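Local atomic coordinates of mercuric reductase (Metallosphaera sedula, PDB entry 4YWO), a protein that probably reduces mercuric ion to elemental mercury with electrons from NADPH, using bound FAD, and works as a homodimer. Residues G310-Q320 with V336-V344. Numbering follows the deposited sequence.
With FAD (flavin-adenine dinucleotide), chain B; GOL (glycerol), chain G.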
loop_
_atom_site.group_PDB
_atom_site.type_symbol
_atom_site.label_atom_id
_atom_site.label_comp_id
_atom_site.label_asym_id
_atom_site.label_seq_id
_atom_site.Cartn_x
_atom_site.Cartn_y
_atom_site.Cartn_z
ATOM N N GLY A 310 -24.714 -1.442 11.362
ATOM C CA GLY A 310 -23.557 -2.413 11.239
ATOM C C GLY A 310 -22.264 -1.602 11.167
ATOM O O GLY A 310 -22.081 -0.602 11.877
ATOM N N LYS A 311 -21.340 -2.066 10.353
ATOM C CA LYS A 311 -20.132 -1.303 10.193
ATOM C C LYS A 311 -20.472 -0.007 9.469
ATOM O O LYS A 311 -21.343 -0.018 8.572
ATOM C CB LYS A 311 -19.147 -2.065 9.309
ATOM C CG LYS A 311 -18.641 -3.318 9.996
ATOM C CD LYS A 311 -17.718 -4.125 9.137
ATOM C CE LYS A 311 -17.525 -5.434 9.930
ATOM N NZ LYS A 311 -16.463 -6.208 9.347
ATOM N N MET A 312 -19.748 1.038 9.831
ATOM C CA MET A 312 -20.005 2.325 9.233
ATOM C C MET A 312 -18.775 2.717 8.402
ATOM O O MET A 312 -17.776 3.264 8.930
ATOM C CB MET A 312 -20.462 3.356 10.273
ATOM C CG MET A 312 -21.822 2.860 10.834
ATOM S SD MET A 312 -22.455 4.054 11.971
ATOM C CE MET A 312 -23.997 3.308 12.598
ATOM N N LEU A 313 -18.872 2.480 7.124
ATOM C CA LEU A 313 -17.759 2.697 6.211
ATOM C C LEU A 313 -18.288 3.210 4.895
ATOM O O LEU A 313 -19.281 2.620 4.362
ATOM C CB LEU A 313 -17.078 1.372 5.962
ATOM C CG LEU A 313 -16.373 0.709 7.169
ATOM C CD1 LEU A 313 -16.167 -0.778 6.933
ATOM C CD2 LEU A 313 -14.995 1.354 7.334
ATOM N N GLU A 314 -17.588 4.131 4.248
ATOM C CA GLU A 314 -18.020 4.655 2.995
ATOM C C GLU A 314 -18.084 3.627 1.898
ATOM O O GLU A 314 -19.045 3.555 1.110
ATOM C CB GLU A 314 -17.150 5.854 2.622
ATOM C CG GLU A 314 -17.628 6.578 1.401
ATOM C CD GLU A 314 -17.152 5.952 0.066
ATOM O OE1 GLU A 314 -16.313 5.005 -0.024
ATOM O OE2 GLU A 314 -17.656 6.356 -1.017
ATOM N N ALA A 315 -17.037 2.767 1.758
ATOM C CA ALA A 315 -17.021 1.864 0.660
ATOM C C ALA A 315 -18.114 0.797 0.794
ATOM O O ALA A 315 -18.673 0.314 -0.206
ATOM C CB ALA A 315 -15.596 1.173 0.588
ATOM N N LEU A 316 -18.389 0.403 2.038
ATOM C CA LEU A 316 -19.473 -0.585 2.319
ATOM C C LEU A 316 -20.864 0.085 2.056
ATOM O O LEU A 316 -21.719 -0.555 1.417
ATOM C CB LEU A 316 -19.425 -1.042 3.760
ATOM C CG LEU A 316 -20.467 -2.083 4.097
ATOM C CD1 LEU A 316 -20.406 -3.329 3.242
ATOM C CD2 LEU A 316 -20.419 -2.427 5.606
ATOM N N ALA A 317 -20.984 1.348 2.446
ATOM C CA ALA A 317 -22.301 2.041 2.189
ATOM C C ALA A 317 -22.567 2.093 0.669
ATOM O O ALA A 317 -23.661 1.734 0.222
ATOM C CB ALA A 317 -22.298 3.423 2.815
ATOM N N GLY A 318 -21.532 2.418 -0.136
ATOM C CA GLY A 318 -21.636 2.445 -1.567
ATOM C C GLY A 318 -22.046 1.091 -2.114
ATOM O O GLY A 318 -22.972 0.965 -2.916
ATOM N N ARG A 319 -21.293 0.068 -1.782
ATOM C CA ARG A 319 -21.571 -1.307 -2.224
ATOM C C ARG A 319 -22.986 -1.736 -1.864
ATOM O O ARG A 319 -23.683 -2.289 -2.781
ATOM C CB ARG A 319 -20.613 -2.295 -1.658
ATOM C CG ARG A 319 -20.738 -3.689 -2.232
ATOM C CD ARG A 319 -20.151 -3.627 -3.632
ATOM N NE ARG A 319 -20.470 -4.743 -4.500
ATOM C CZ ARG A 319 -20.662 -4.622 -5.820
ATOM N NH1 ARG A 319 -20.754 -3.414 -6.412
ATOM N NH2 ARG A 319 -20.855 -5.701 -6.506
ATOM N N GLN A 320 -23.432 -1.502 -0.610
ATOM C CA GLN A 320 -24.823 -1.821 -0.182
ATOM C C GLN A 320 -25.825 -1.023 -0.992
ATOM O O GLN A 320 -26.881 -1.617 -1.369
ATOM C CB GLN A 320 -24.945 -1.636 1.292
ATOM C CG GLN A 320 -24.153 -2.577 2.177
ATOM C CD GLN A 320 -24.266 -2.294 3.586
ATOM O OE1 GLN A 320 -24.443 -1.087 3.997
ATOM N NE2 GLN A 320 -24.067 -3.285 4.421
ATOM N N VAL A 336 -23.581 -8.752 0.256
ATOM C CA VAL A 336 -22.241 -8.224 0.373
ATOM C C VAL A 336 -21.744 -8.816 1.658
ATOM O O VAL A 336 -22.200 -8.428 2.762
ATOM C CB VAL A 336 -22.139 -6.676 0.330
ATOM C CG1 VAL A 336 -23.120 -6.079 1.237
ATOM C CG2 VAL A 336 -20.727 -6.200 0.680
ATOM N N ASP A 337 -20.791 -9.722 1.471
ATOM C CA ASP A 337 -20.071 -10.410 2.597
ATOM C C ASP A 337 -19.259 -9.462 3.481
ATOM O O ASP A 337 -18.180 -9.009 3.052
ATOM C CB ASP A 337 -19.159 -11.432 1.938
ATOM C CG ASP A 337 -18.171 -12.146 2.926
ATOM O OD1 ASP A 337 -18.454 -12.250 4.156
ATOM O OD2 ASP A 337 -17.112 -12.604 2.408
ATOM N N GLU A 338 -19.759 -9.174 4.678
ATOM C CA GLU A 338 -19.108 -8.233 5.581
ATOM C C GLU A 338 -17.760 -8.732 6.097
ATOM O O GLU A 338 -16.961 -7.948 6.609
ATOM C CB GLU A 338 -20.027 -7.903 6.759
ATOM C CG GLU A 338 -20.094 -6.423 7.097
ATOM C CD GLU A 338 -21.453 -6.007 7.626
ATOM O OE1 GLU A 338 -22.445 -6.708 7.336
ATOM O OE2 GLU A 338 -21.529 -4.978 8.332
ATOM N N ASN A 339 -17.505 -10.030 5.967
ATOM C CA ASN A 339 -16.191 -10.624 6.489
ATOM C C ASN A 339 -15.047 -10.565 5.486
ATOM O O ASN A 339 -13.975 -11.061 5.749
ATOM C CB ASN A 339 -16.407 -12.018 7.037
ATOM C CG ASN A 339 -17.293 -12.007 8.295
ATOM O OD1 ASN A 339 -17.309 -11.033 9.090
ATOM N ND2 ASN A 339 -18.017 -13.092 8.489
ATOM N N ALA A 340 -15.230 -9.808 4.376
ATOM C CA ALA A 340 -14.107 -9.407 3.527
ATOM C C ALA A 340 -14.082 -7.869 3.363
ATOM O O ALA A 340 -13.484 -7.370 2.416
ATOM C CB ALA A 340 -14.158 -10.059 2.168
ATOM N N VAL A 341 -14.729 -7.143 4.253
ATOM C CA VAL A 341 -14.760 -5.672 4.184
ATOM C C VAL A 341 -13.693 -5.089 5.139
ATOM O O VAL A 341 -13.720 -5.296 6.383
ATOM C CB VAL A 341 -16.126 -5.156 4.627
ATOM C CG1 VAL A 341 -16.126 -3.641 4.693
ATOM C CG2 VAL A 341 -17.178 -5.560 3.583
ATOM N N PRO A 342 -12.736 -4.315 4.596
ATOM C CA PRO A 342 -11.702 -3.710 5.492
ATOM C C PRO A 342 -12.075 -2.511 6.277
ATOM O O PRO A 342 -13.006 -1.785 5.875
ATOM C CB PRO A 342 -10.550 -3.365 4.532
ATOM C CG PRO A 342 -11.292 -3.068 3.266
ATOM C CD PRO A 342 -12.514 -3.892 3.225
ATOM N N GLN A 343 -11.455 -2.335 7.450
ATOM C CA GLN A 343 -11.544 -1.118 8.215
ATOM C C GLN A 343 -10.158 -0.624 8.618
ATOM O O GLN A 343 -9.344 -1.382 9.162
ATOM C CB GLN A 343 -12.375 -1.284 9.507
ATOM C CG GLN A 343 -12.409 0.016 10.319
ATOM C CD GLN A 343 -12.973 -0.167 11.723
ATOM O OE1 GLN A 343 -13.510 -1.229 12.089
ATOM N NE2 GLN A 343 -12.963 0.910 12.455
ATOM N N VAL A 344 -9.973 0.682 8.547
ATOM C CA VAL A 344 -8.693 1.300 8.825
ATOM C C VAL A 344 -8.934 2.487 9.720
ATOM O O VAL A 344 -9.932 3.265 9.600
ATOM C CB VAL A 344 -7.960 1.824 7.523
ATOM C CG1 VAL A 344 -6.713 2.640 7.797
ATOM C CG2 VAL A 344 -7.641 0.662 6.592
HETATM P PA FAD B . -25.171 9.359 5.007
HETATM O O1A FAD B . -24.125 9.778 4.001
HETATM O O2A FAD B . -25.312 10.115 6.306
HETATM O O5B FAD B . -26.603 9.351 4.270
HETATM C C5B FAD B . -27.721 10.018 4.853
HETATM C C4B FAD B . -28.107 11.212 3.989
HETATM O O4B FAD B . -29.497 11.142 3.663
HETATM C C3B FAD B . -27.864 12.523 4.720
HETATM O O3B FAD B . -26.931 13.325 3.991
HETATM C C2B FAD B . -29.206 13.222 4.793
HETATM O O2B FAD B . -29.141 14.479 4.112
HETATM C C1B FAD B . -30.203 12.306 4.102
HETATM N N9A FAD B . -31.270 11.915 5.058
HETATM C C8A FAD B . -31.075 11.392 6.282
HETATM N N7A FAD B . -32.258 11.145 6.903
HETATM C C5A FAD B . -33.240 11.516 6.061
HETATM C C6A FAD B . -34.722 11.525 6.088
HETATM N N6A FAD B . -35.407 11.076 7.167
HETATM N N1A FAD B . -35.368 11.997 4.998
HETATM C C2A FAD B . -34.699 12.446 3.919
HETATM N N3A FAD B . -33.357 12.467 3.827
HETATM C C4A FAD B . -32.584 12.023 4.846
HETATM N N1 FAD B . -15.657 5.776 6.556
HETATM C C2 FAD B . -14.613 5.276 5.848
HETATM O O2 FAD B . -14.801 4.269 5.132
HETATM N N3 FAD B . -13.383 5.819 5.886
HETATM C C4 FAD B . -13.101 6.897 6.627
HETATM O O4 FAD B . -11.947 7.379 6.641
HETATM C C4X FAD B . -14.188 7.506 7.432
HETATM N N5 FAD B . -13.984 8.595 8.206
HETATM C C5X FAD B . -14.997 9.128 8.929
HETATM C C6 FAD B . -14.764 10.248 9.718
HETATM C C7 FAD B . -15.798 10.802 10.464
HETATM C C7M FAD B . -15.543 12.016 11.319
HETATM C C8 FAD B . -17.156 10.197 10.419
HETATM C C8M FAD B . -18.275 10.799 11.229
HETATM C C9 FAD B . -17.393 9.077 9.632
HETATM C C9A FAD B . -16.360 8.524 8.886
HETATM N N10 FAD B . -16.591 7.389 8.085
HETATM C C10 FAD B . -15.516 6.860 7.346
HETATM C "C1'" FAD B . -17.918 6.772 8.022
HETATM C "C2'" FAD B . -18.604 7.174 6.722
HETATM O "O2'" FAD B . -18.567 8.598 6.582
HETATM C "C3'" FAD B . -20.052 6.698 6.698
HETATM O "O3'" FAD B . -20.100 5.299 6.996
HETATM C "C4'" FAD B . -20.686 6.949 5.335
HETATM O "O4'" FAD B . -20.814 8.358 5.119
HETATM C "C5'" FAD B . -22.060 6.295 5.243
HETATM O "O5'" FAD B . -22.842 6.966 4.257
HETATM P P FAD B . -24.439 6.779 4.215
HETATM O O1P FAD B . -24.937 7.276 2.878
HETATM O O2P FAD B . -24.764 5.376 4.666
HETATM O O3P FAD B . -24.943 7.803 5.351
HETATM C C1 GOL G . -26.287 -5.569 6.938
HETATM O O1 GOL G . -25.658 -5.173 8.162
HETATM C C2 GOL G . -25.697 -6.894 6.470
HETATM O O2 GOL G . -26.616 -7.954 6.758
HETATM C C3 GOL G . -25.444 -6.836 4.968
HETATM O O3 GOL G . -24.209 -6.156 4.718
HETATM O O HOH W 1 -13.635 -5.158 9.081
HETATM O O HOH W 2 -15.917 -8.925 9.591
HETATM O O HOH W 3 -23.987 -3.127 7.439
#
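Glu338, Val336 and Lys311 bury the most surface where the loop 310-313 and the first turns of helix 314-330 meet the chain 336-344, which leads into strand 343-345 of the antiparallel sheet in this pyridine nucleotide-disulfide oxidoreductase. Lys311 runs antiparallel alongside Glu338, its extended chain laying CD 3.9 Å from Glu338 CG. The pair is no salt bridge, since Lys311 NZ stays 5.3 Å from Glu338 OE2; instead NZ makes a weak hydrogen bond to the backbone O of Glu338. Two waters link NZ, one to Val341 O, the other to Asn339 OD1.

Val336 splits its methyls: CG1 meets Gln320 CG, whereas CG2 touches both Arg319 CG and Leu316 CD1. Leu316, with CG anti to the backbone N (chi1 -178°), also presents CD1 to Val341 CG2 at 3.9 Å, so one methyl touches both valines. Leu313 CD1 packs 3.6 Å from Val341 CG1. Beside this row Glu314 N donates to FAD O2 (2.9 Å, 152°), and at the dimer interface Arg319 salt-bridges Asp432 of the second subunit while Ala315 and Pro342 pack on its His435. Gln320 OE1 accepts from Gly305 N, while its NE2 donates to a water 3.0 Å away that donates to Glu338 OE2.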